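Cellulase (PDB 5I2U) probably hydrolyses the beta-1,4-glucosidic bonds of cellulose, as a halotolerant glycoside hydrolase of family 5 built on a TIM barrel. Local coordinates at residues V76-D81 against D303-E308; A80-C85 against L317-I322; G93-D98 against A131-T136; I127-H132 against K140-G145. One frame throughout, in Å; residues are numbered along the deposited sequence.

Contact 1 of 4, residues V76-D81 against D303-E308; sequences VQWLAD and DGNWTE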
# COMPACT_ATOMS: atom_id res chain seq x y z
N VAL A 76 -7.83 13.12 1.56
CA VAL A 76 -6.57 12.74 2.20
C VAL A 76 -6.41 13.41 3.57
O VAL A 76 -6.08 12.73 4.53
CB VAL A 76 -5.35 13.04 1.31
CG1 VAL A 76 -4.07 12.63 2.00
CG2 VAL A 76 -5.43 12.28 0.00
N GLN A 77 -6.66 14.72 3.67
CA GLN A 77 -6.62 15.41 4.97
C GLN A 77 -7.62 14.79 5.94
O GLN A 77 -7.29 14.64 7.11
CB GLN A 77 -6.92 16.91 4.84
CG GLN A 77 -6.94 17.63 6.18
CD GLN A 77 -7.21 19.11 6.08
OE1 GLN A 77 -7.44 19.65 5.00
NE2 GLN A 77 -7.19 19.79 7.23
N TRP A 78 -8.82 14.48 5.47
CA TRP A 78 -9.80 13.83 6.32
C TRP A 78 -9.31 12.44 6.82
O TRP A 78 -9.53 12.09 7.98
CB TRP A 78 -11.18 13.72 5.65
CG TRP A 78 -12.25 13.16 6.57
CD1 TRP A 78 -12.78 11.89 6.54
CD2 TRP A 78 -12.90 13.83 7.66
NE1 TRP A 78 -13.72 11.74 7.53
CE2 TRP A 78 -13.81 12.91 8.24
CE3 TRP A 78 -12.81 15.12 8.20
CZ2 TRP A 78 -14.63 13.24 9.34
CZ3 TRP A 78 -13.62 15.45 9.30
CH2 TRP A 78 -14.52 14.51 9.85
N LEU A 79 -8.68 11.65 5.96
CA LEU A 79 -8.12 10.36 6.38
C LEU A 79 -7.03 10.54 7.43
O LEU A 79 -6.91 9.73 8.34
CB LEU A 79 -7.56 9.58 5.19
CG LEU A 79 -8.63 9.03 4.23
CD1 LEU A 79 -8.00 8.65 2.91
CD2 LEU A 79 -9.37 7.85 4.85
N ALA A 80 -6.23 11.59 7.27
CA ALA A 80 -5.17 11.92 8.22
C ALA A 80 -5.76 12.35 9.56
O ALA A 80 -5.39 11.81 10.60
CB ALA A 80 -4.26 13.01 7.65
N ASP A 81 -6.69 13.31 9.52
CA ASP A 81 -7.22 13.94 10.73
C ASP A 81 -8.22 13.06 11.49
O ASP A 81 -8.08 12.87 12.69
CB ASP A 81 -7.86 15.30 10.41
CG ASP A 81 -6.85 16.32 9.91
OD1 ASP A 81 -5.63 16.11 10.09
OD2 ASP A 81 -7.27 17.34 9.36
N ASP A 303 -15.20 14.92 -0.59
CA ASP A 303 -14.31 15.75 0.23
C ASP A 303 -14.11 15.28 1.67
O ASP A 303 -13.28 15.85 2.38
CB ASP A 303 -14.81 17.21 0.23
CG ASP A 303 -14.92 17.78 -1.16
OD1 ASP A 303 -13.96 17.65 -1.95
OD2 ASP A 303 -15.98 18.36 -1.47
N GLY A 304 -14.83 14.23 2.10
CA GLY A 304 -14.71 13.74 3.47
C GLY A 304 -15.90 14.13 4.33
O GLY A 304 -17.01 14.23 3.84
N ASN A 305 -15.63 14.38 5.62
CA ASN A 305 -16.64 14.57 6.67
C ASN A 305 -17.64 13.43 6.77
O ASN A 305 -18.84 13.66 6.96
CB ASN A 305 -17.36 15.91 6.49
CG ASN A 305 -16.43 17.08 6.61
OD1 ASN A 305 -16.30 17.67 7.68
ND2 ASN A 305 -15.73 17.39 5.53
N TRP A 306 -17.14 12.21 6.66
CA TRP A 306 -18.01 11.02 6.66
C TRP A 306 -18.50 10.79 8.08
O TRP A 306 -17.74 10.36 8.95
CB TRP A 306 -17.29 9.78 6.09
CG TRP A 306 -16.61 10.05 4.76
CD1 TRP A 306 -17.13 10.72 3.69
CD2 TRP A 306 -15.27 9.69 4.40
NE1 TRP A 306 -16.21 10.78 2.68
CE2 TRP A 306 -15.06 10.17 3.08
CE3 TRP A 306 -14.24 9.01 5.05
CZ2 TRP A 306 -13.85 9.99 2.41
CZ3 TRP A 306 -13.04 8.82 4.39
CH2 TRP A 306 -12.86 9.32 3.07
N THR A 307 -19.78 11.09 8.31
CA THR A 307 -20.47 10.73 9.55
C THR A 307 -20.63 9.20 9.62
O THR A 307 -20.51 8.50 8.61
CB THR A 307 -21.86 11.38 9.60
OG1 THR A 307 -22.55 11.05 8.40
CG2 THR A 307 -21.75 12.90 9.70
N GLU A 308 -20.88 8.68 10.81
CA GLU A 308 -20.99 7.23 11.01
C GLU A 308 -21.93 6.48 10.07
O GLU A 308 -21.66 5.34 9.73
CB GLU A 308 -21.47 6.92 12.42
CG GLU A 308 -22.81 7.57 12.83
CD GLU A 308 -23.98 6.60 12.89
OE1 GLU A 308 -23.94 5.53 12.25
OE2 GLU A 308 -24.96 6.91 13.60
O HOH W 1 -14.92 9.41 9.09
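The indole of W78 lies flat on the backbone of the 303-308 loop, with N305 N 3.4 Å above its plane. CH-pi contacts extend this layer: N305 CA stands 3.6 Å from the centroid of the W78 six-membered ring, almost on its normal, and G304 CA sits over the five-membered ring. G304 passes so close under W78 that a beta carbon there would strike W78 CB, and its backbone angles would by themselves disfavour one. At the rim, W78 CD1 points into the face of W306, 3.6 Å from W306 CE3, in an edge-to-face pair with planes at 79°. L79 CD2 meets the edge of the W306 ring at CZ3, which completes the tight part. The outer side is looser and polar. N305 OD1 only grazes W78 CZ3 at 3.8 Å, and a water bridges W78 NE1 to W306 O, 3.0 Å from each; the indole N-H of W306 turns instead to S301 O. The W78 ring reaches out over the loop because chi1, -175°, sets CG opposite the backbone N. Without the indole, with an alanine here, the G304-N305 backbone is likely to lose its cover and the W306 face its edge partner. The contact pins the loop between strand 281-286 and helix 313-325 against helix 73-81, whose V76 packs on helix 104-120.

Contact 2 of 4, residues A80-C85 against L317-I322; sequences ADDWKC and LTRNSI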
# COMPACT_ATOMS: atom_id res chain seq x y z
N ALA A 80 -6.23 11.59 7.27
CA ALA A 80 -5.17 11.92 8.22
C ALA A 80 -5.76 12.35 9.56
O ALA A 80 -5.39 11.81 10.60
CB ALA A 80 -4.26 13.01 7.65
N ASP A 81 -6.69 13.31 9.52
CA ASP A 81 -7.22 13.94 10.73
C ASP A 81 -8.22 13.06 11.49
O ASP A 81 -8.08 12.87 12.69
CB ASP A 81 -7.86 15.30 10.41
CG ASP A 81 -6.85 16.32 9.91
OD1 ASP A 81 -5.63 16.11 10.09
OD2 ASP A 81 -7.27 17.34 9.36
N ASP A 82 -9.24 12.54 10.80
CA ASP A 82 -10.32 11.81 11.46
C ASP A 82 -10.04 10.30 11.62
O ASP A 82 -10.36 9.74 12.67
CB ASP A 82 -11.63 12.02 10.71
CG ASP A 82 -12.79 11.36 11.39
OD1 ASP A 82 -13.08 11.71 12.55
OD2 ASP A 82 -13.41 10.46 10.78
N TRP A 83 -9.49 9.66 10.58
CA TRP A 83 -9.16 8.21 10.65
C TRP A 83 -7.79 7.95 11.29
O TRP A 83 -7.47 6.82 11.64
CB TRP A 83 -9.21 7.54 9.27
CG TRP A 83 -10.58 7.35 8.70
CD1 TRP A 83 -11.68 8.14 8.92
CD2 TRP A 83 -11.00 6.33 7.80
NE1 TRP A 83 -12.75 7.66 8.23
CE2 TRP A 83 -12.36 6.55 7.52
CE3 TRP A 83 -10.35 5.25 7.19
CZ2 TRP A 83 -13.10 5.72 6.65
CZ3 TRP A 83 -11.07 4.41 6.35
CH2 TRP A 83 -12.44 4.66 6.08
N LYS A 84 -6.98 9.00 11.42
CA LYS A 84 -5.62 8.92 11.96
C LYS A 84 -4.69 8.07 11.09
O LYS A 84 -3.79 7.42 11.61
CB LYS A 84 -5.60 8.44 13.42
CG LYS A 84 -6.55 9.19 14.35
CD LYS A 84 -6.18 10.66 14.49
CE LYS A 84 -7.00 11.31 15.60
NZ LYS A 84 -6.97 12.79 15.53
N CYS A 85 -4.90 8.10 9.77
CA CYS A 85 -3.98 7.44 8.86
C CYS A 85 -2.61 8.11 8.95
O CYS A 85 -2.50 9.35 8.93
CB CYS A 85 -4.48 7.47 7.42
SG CYS A 85 -6.02 6.55 7.14
N LEU A 317 -15.02 -0.55 10.92
CA LEU A 317 -14.01 -1.45 11.45
C LEU A 317 -12.58 -0.99 11.11
O LEU A 317 -11.68 -1.07 11.95
CB LEU A 317 -14.26 -2.86 10.92
CG LEU A 317 -13.33 -3.97 11.39
CD1 LEU A 317 -13.31 -4.04 12.91
CD2 LEU A 317 -13.76 -5.30 10.80
N THR A 318 -12.40 -0.50 9.88
CA THR A 318 -11.11 0.07 9.45
C THR A 318 -10.76 1.35 10.22
O THR A 318 -9.64 1.50 10.71
CB THR A 318 -11.10 0.38 7.92
OG1 THR A 318 -11.28 -0.83 7.17
CG2 THR A 318 -9.79 1.02 7.49
N ARG A 319 -11.71 2.26 10.31
CA ARG A 319 -11.49 3.52 11.00
C ARG A 319 -11.10 3.27 12.44
O ARG A 319 -10.14 3.85 12.93
CB ARG A 319 -12.74 4.40 10.94
CG ARG A 319 -12.58 5.78 11.56
CD ARG A 319 -13.82 6.63 11.36
NE ARG A 319 -13.73 7.88 12.10
CZ ARG A 319 -13.94 8.00 13.42
NH1 ARG A 319 -14.27 6.95 14.19
NH2 ARG A 319 -13.84 9.19 13.98
N ASN A 320 -11.85 2.40 13.12
CA ASN A 320 -11.58 2.08 14.52
C ASN A 320 -10.25 1.39 14.69
O ASN A 320 -9.50 1.75 15.59
CB ASN A 320 -12.68 1.20 15.14
CG ASN A 320 -14.00 1.94 15.31
OD1 ASN A 320 -14.03 3.15 15.53
ND2 ASN A 320 -15.09 1.21 15.22
N SER A 321 -9.97 0.43 13.82
CA SER A 321 -8.69 -0.28 13.83
C SER A 321 -7.52 0.68 13.73
O SER A 321 -6.54 0.56 14.47
CB SER A 321 -8.62 -1.31 12.68
OG SER A 321 -9.36 -2.49 12.95
N ILE A 322 -7.62 1.63 12.82
CA ILE A 322 -6.52 2.56 12.59
C ILE A 322 -6.41 3.55 13.75
O ILE A 322 -5.30 3.86 14.18
CB ILE A 322 -6.65 3.30 11.23
CG1 ILE A 322 -6.58 2.30 10.09
CG2 ILE A 322 -5.55 4.34 11.05
CD1 ILE A 322 -7.10 2.83 8.77
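D82 and R319 form a salt bridge held by two hydrogen bonds: R319 NE reaches D82 OD2 at 2.9 Å and R319 NH2 reaches D82 OD1 at 3.0 Å, the latter almost straight at 171°. Both oxygens lie close to the guanidinium plane, yet the nitrogens meet them from above the carboxylate plane, the two planes being turned 38° apart. The CH-pi part belongs to the same arginine. Its chain, extended from CG to NE, runs over one face of W83, with R319 CG 3.7 Å from the centroid of the five-membered ring and CD 3.5 Å from W83 NE1. The guanidinium itself stands nearly perpendicular to the indole. Apolar contacts finish the interface: T318 CG2 touches W83 CZ3 at 3.8 Å, while I322 CD1 approaches both W83 CE3 and C85 SG. I322 CG2 also presses on backbone, 3.2 Å from W83 O. K84 leaves helical angles with a positive phi, and its NZ folds back to D81 O. The turn leading from helix 73-81 into strand 87-93 is thus fastened to the C-terminal helix 313-325, whose T318 and I322 rest on strand 281-286 while L317 packs on helix 264-276.

Contact 3 of 4, residues G93-D98 against A131-T136; sequences GLEIED and AHNKYT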
# COMPACT_ATOMS: atom_id res chain seq x y z
N GLY A 93 -4.27 2.47 -11.15
CA GLY A 93 -4.68 1.41 -12.04
C GLY A 93 -3.94 1.31 -13.34
O GLY A 93 -3.86 2.29 -14.10
N LEU A 94 -3.39 0.12 -13.59
CA LEU A 94 -2.80 -0.23 -14.89
C LEU A 94 -3.66 -1.23 -15.67
O LEU A 94 -3.23 -1.70 -16.70
CB LEU A 94 -1.37 -0.77 -14.68
CG LEU A 94 -0.18 0.21 -14.69
CD1 LEU A 94 0.25 0.67 -16.08
CD2 LEU A 94 -0.46 1.38 -13.76
N GLU A 95 -4.84 -1.57 -15.14
CA GLU A 95 -5.76 -2.53 -15.74
C GLU A 95 -7.14 -1.89 -15.67
O GLU A 95 -7.33 -0.91 -14.95
CB GLU A 95 -5.81 -3.88 -14.98
CG GLU A 95 -4.51 -4.34 -14.35
CD GLU A 95 -3.44 -4.80 -15.33
OE1 GLU A 95 -3.56 -4.57 -16.54
OE2 GLU A 95 -2.46 -5.42 -14.87
N ILE A 96 -8.09 -2.47 -16.41
CA ILE A 96 -9.47 -1.99 -16.47
C ILE A 96 -9.48 -0.68 -17.29
O ILE A 96 -8.44 -0.03 -17.44
CB ILE A 96 -10.13 -1.81 -15.06
CG1 ILE A 96 -9.97 -3.09 -14.22
CG2 ILE A 96 -11.61 -1.47 -15.18
CD1 ILE A 96 -10.22 -2.91 -12.73
N GLU A 97 -10.63 -0.37 -17.88
CA GLU A 97 -10.82 0.79 -18.75
C GLU A 97 -10.32 2.07 -18.09
O GLU A 97 -10.47 2.25 -16.89
CB GLU A 97 -12.32 0.95 -19.09
CG GLU A 97 -12.89 -0.03 -20.12
CD GLU A 97 -13.31 -1.38 -19.57
OE1 GLU A 97 -12.80 -1.81 -18.51
OE2 GLU A 97 -14.15 -2.05 -20.19
N ASP A 98 -9.72 2.94 -18.90
CA ASP A 98 -9.24 4.27 -18.47
C ASP A 98 -8.00 4.27 -17.53
O ASP A 98 -7.72 5.24 -16.83
CB ASP A 98 -10.42 5.06 -17.85
CG ASP A 98 -10.41 6.52 -18.22
OD1 ASP A 98 -9.80 6.89 -19.25
OD2 ASP A 98 -11.00 7.32 -17.45
N ALA A 131 -0.88 -2.80 -10.93
CA ALA A 131 -0.87 -3.72 -12.04
C ALA A 131 -0.99 -5.15 -11.53
O ALA A 131 -0.52 -5.47 -10.43
CB ALA A 131 0.45 -3.58 -12.79
N HIS A 132 -1.61 -5.99 -12.36
CA HIS A 132 -1.50 -7.45 -12.26
C HIS A 132 -0.51 -7.99 -13.28
O HIS A 132 0.34 -8.83 -12.95
CB HIS A 132 -2.85 -8.13 -12.48
CG HIS A 132 -3.85 -7.89 -11.40
ND1 HIS A 132 -3.62 -8.23 -10.08
CD2 HIS A 132 -5.10 -7.37 -11.44
CE1 HIS A 132 -4.69 -7.92 -9.36
NE2 HIS A 132 -5.59 -7.39 -10.16
N ASN A 133 -0.63 -7.53 -14.53
CA ASN A 133 0.29 -7.93 -15.59
C ASN A 133 1.63 -7.20 -15.46
O ASN A 133 1.76 -6.26 -14.67
CB ASN A 133 -0.33 -7.70 -16.97
CG ASN A 133 -1.55 -8.56 -17.20
OD1 ASN A 133 -1.44 -9.77 -17.37
ND2 ASN A 133 -2.74 -7.94 -17.17
N LYS A 134 2.61 -7.65 -16.23
CA LYS A 134 3.97 -7.10 -16.22
C LYS A 134 4.12 -5.98 -17.26
O LYS A 134 3.97 -6.23 -18.46
CB LYS A 134 4.98 -8.21 -16.49
CG LYS A 134 6.40 -7.82 -16.13
CD LYS A 134 7.39 -8.93 -16.41
CE LYS A 134 7.81 -8.91 -17.86
NZ LYS A 134 8.36 -10.24 -18.22
N TYR A 135 4.43 -4.77 -16.80
CA TYR A 135 4.54 -3.57 -17.65
C TYR A 135 5.87 -2.85 -17.37
O TYR A 135 5.90 -1.72 -16.87
CB TYR A 135 3.37 -2.63 -17.38
CG TYR A 135 2.02 -3.23 -17.67
CD1 TYR A 135 1.63 -3.53 -18.99
CD2 TYR A 135 1.12 -3.50 -16.64
CE1 TYR A 135 0.38 -4.08 -19.26
CE2 TYR A 135 -0.14 -4.04 -16.91
CZ TYR A 135 -0.50 -4.33 -18.22
OH TYR A 135 -1.75 -4.87 -18.48
N THR A 136 6.95 -3.54 -17.73
CA THR A 136 8.32 -3.16 -17.33
C THR A 136 8.73 -1.76 -17.78
O THR A 136 9.22 -0.97 -16.98
CB THR A 136 9.36 -4.18 -17.84
OG1 THR A 136 8.89 -5.52 -17.61
CG2 THR A 136 10.69 -4.01 -17.13
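The Y135 ring turns its edge to E95, whose CD lies in the ring plane, as does A131 CB; the carboxylate is rotated 53° against the ring. Y135 OH donates to E95 OE1 at 2.7 Å, using the syn lone pair of that oxygen. L94 CB lies 4.1 Å from Y135 CE2, displaced to one side of the ring plane. E95 CG approaches the imidazole of H132 obliquely. The other carboxylate oxygen is gripped by backbone. H132 N gives E95 OE2 a bond of 2.7 Å on its anti lone pair, and N133 N gives one of 2.8 Å, straighter at 165° and nearly end-on to the C-O bond. A weak bond from N133 ND2 adds little. The E95 chain bends at chi2 (-71°), which folds the carboxylate onto the backbone N-H groups of H132 and N133. L94 CB also packs on A131 CB at 3.8 Å, close to where the two backbones approach nearest. H132 turns its ND1 to E163 O, and R101 NH2 binds L94 O while making only a long, weak ion pair with E95 OE1. These loops follow strands 87-93 and 124-130, at the C-terminal ends of the barrel strands, where TIM-barrel enzymes carry their active sites. Two consecutive amide N-H groups and a phenol hydroxyl thus satisfy a buried carboxylate and hold it against rotation. Such donors would probably stabilise its negative charge, and in return E95 probably helps to hold the 131-136 loop where it leads into helix 136-150.

Contact 4 of 4, residues I127-H132 against K140-G145; sequences IDFHAH and KTFFAG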
# COMPACT_ATOMS: atom_id res chain seq x y z
N ILE A 127 3.01 5.36 -3.57
CA ILE A 127 2.69 5.51 -4.99
C ILE A 127 2.69 4.13 -5.58
O ILE A 127 3.75 3.55 -5.79
CB ILE A 127 3.69 6.45 -5.72
CG1 ILE A 127 3.66 7.86 -5.10
CG2 ILE A 127 3.32 6.57 -7.19
CD1 ILE A 127 4.77 8.76 -5.58
N ASP A 128 1.49 3.62 -5.86
CA ASP A 128 1.27 2.22 -6.21
C ASP A 128 0.91 2.06 -7.70
O ASP A 128 -0.10 2.55 -8.18
CB ASP A 128 0.23 1.60 -5.25
CG ASP A 128 -0.48 0.35 -5.81
OD1 ASP A 128 0.15 -0.46 -6.53
OD2 ASP A 128 -1.68 0.19 -5.50
N PHE A 129 1.80 1.36 -8.40
CA PHE A 129 1.68 1.00 -9.80
C PHE A 129 0.80 -0.22 -9.78
O PHE A 129 1.28 -1.34 -9.63
CB PHE A 129 3.09 0.70 -10.32
CG PHE A 129 3.18 0.60 -11.80
CD1 PHE A 129 3.28 1.75 -12.58
CD2 PHE A 129 3.22 -0.65 -12.42
CE1 PHE A 129 3.39 1.66 -13.95
CE2 PHE A 129 3.34 -0.75 -13.79
CZ PHE A 129 3.42 0.41 -14.56
N HIS A 130 -0.50 0.03 -9.89
CA HIS A 130 -1.52 -0.93 -9.54
C HIS A 130 -1.82 -1.88 -10.72
O HIS A 130 -2.85 -1.78 -11.40
CB HIS A 130 -2.76 -0.21 -9.03
CG HIS A 130 -3.65 -1.06 -8.17
ND1 HIS A 130 -3.48 -1.19 -6.81
CD2 HIS A 130 -4.74 -1.79 -8.49
CE1 HIS A 130 -4.41 -1.98 -6.33
NE2 HIS A 130 -5.19 -2.36 -7.32
N ALA A 131 -0.88 -2.80 -10.93
CA ALA A 131 -0.87 -3.72 -12.04
C ALA A 131 -0.99 -5.15 -11.53
O ALA A 131 -0.52 -5.47 -10.43
CB ALA A 131 0.45 -3.58 -12.79
N HIS A 132 -1.61 -5.99 -12.36
CA HIS A 132 -1.50 -7.45 -12.26
C HIS A 132 -0.51 -7.99 -13.28
O HIS A 132 0.34 -8.83 -12.95
CB HIS A 132 -2.85 -8.13 -12.48
CG HIS A 132 -3.85 -7.89 -11.40
ND1 HIS A 132 -3.62 -8.23 -10.08
CD2 HIS A 132 -5.10 -7.37 -11.44
CE1 HIS A 132 -4.69 -7.92 -9.36
NE2 HIS A 132 -5.59 -7.39 -10.16
N LYS A 140 9.26 1.74 -15.45
CA LYS A 140 10.51 2.50 -15.44
C LYS A 140 10.30 3.96 -15.75
O LYS A 140 10.86 4.82 -15.09
CB LYS A 140 11.53 1.91 -16.42
CG LYS A 140 12.07 0.55 -16.02
CD LYS A 140 12.75 -0.14 -17.19
CE LYS A 140 13.55 -1.34 -16.73
NZ LYS A 140 14.29 -2.01 -17.82
N THR A 141 9.50 4.25 -16.77
CA THR A 141 9.28 5.65 -17.16
C THR A 141 8.47 6.39 -16.12
O THR A 141 8.74 7.55 -15.85
CB THR A 141 8.53 5.73 -18.48
OG1 THR A 141 9.04 4.72 -19.36
CG2 THR A 141 8.62 7.10 -19.14
N PHE A 142 7.45 5.72 -15.58
CA PHE A 142 6.59 6.29 -14.55
C PHE A 142 7.40 6.57 -13.28
O PHE A 142 7.38 7.68 -12.75
CB PHE A 142 5.41 5.37 -14.22
CG PHE A 142 4.60 5.83 -13.04
CD1 PHE A 142 3.88 7.02 -13.10
CD2 PHE A 142 4.62 5.12 -11.84
CE1 PHE A 142 3.16 7.47 -12.01
CE2 PHE A 142 3.90 5.57 -10.75
CZ PHE A 142 3.16 6.74 -10.84
N PHE A 143 8.12 5.56 -12.80
CA PHE A 143 8.83 5.73 -11.53
C PHE A 143 10.02 6.68 -11.62
O PHE A 143 10.33 7.36 -10.64
CB PHE A 143 9.18 4.37 -10.90
CG PHE A 143 8.02 3.74 -10.18
CD1 PHE A 143 7.48 4.35 -9.06
CD2 PHE A 143 7.45 2.54 -10.62
CE1 PHE A 143 6.39 3.79 -8.39
CE2 PHE A 143 6.36 1.98 -9.96
CZ PHE A 143 5.84 2.61 -8.84
N ALA A 144 10.68 6.74 -12.79
CA ALA A 144 11.71 7.76 -13.05
C ALA A 144 11.15 9.17 -12.89
O ALA A 144 11.76 10.01 -12.22
CB ALA A 144 12.31 7.58 -14.44
N GLY A 145 9.96 9.41 -13.44
CA GLY A 145 9.30 10.70 -13.32
C GLY A 145 8.86 10.99 -11.90
O GLY A 145 8.99 12.11 -11.44
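Strand 127-130 and helix 140-145 run antiparallel, their axes 10.5 Å apart at closest and their directions 170° apart. I127 and F129, both directed at the helix, meet F142 and F143. I127 CG2 nestles at the edge of the F142 ring, 3.7 Å from CZ. F129 CD1 lies 3.7 Å from F142 CD2 as the two side chains run alongside in opposing senses, their rings inclined at 36°. F143 crosses the F129 side chain at a slant and sets its CE2 3.5 Å from F129 CB; its edge also faces the backbone, with CE1 3.7 Å from I127 O. Within the helix, F142 CD2 sits over the centre of the F143 ring, 3.8 Å above it. F142 has CG anti to the backbone N (chi1 172°) while F143 has it beside that N, and the different settings bring two successive rings to the same strand. Cut back to a serine, F143 would probably leave a gap beside F129 CB and F142 without the ring it lies over. On the other side of the strand, toward the barrel interior, H130 ND1 donates to D128 OD2 at 2.6 Å, and R89 forms a salt bridge with the same oxygen. The helix is the covering element of the beta-alpha-beta unit that continues into strand 156-159. No hydrogen bond crosses between strand and helix: the layer is joined by an aromatic cluster and one isoleucine, consistent with hydrophobic burial holding the helix on the barrel.

The four contacts form two pairs. Contacts 1 and 2, centres 9 Å apart, start from helix 73-81 and share A80 and D81; L79 O and C85 N join them, and W83 NE1 packs near W306. Contacts 3 and 4, centres 10 Å apart, share A131 and H132, with L94 N near H130 O and L94 CD1 on F129 CZ. Between the pairs the centres lie 27 to 29 Å apart. Along the chain, contacts 3 and 4 fall within the span that contacts 1 and 2 close, so the first pair joins the beginning and end of the eight-stranded barrel, whereas the second secures neighbouring beta-alpha units and their loops.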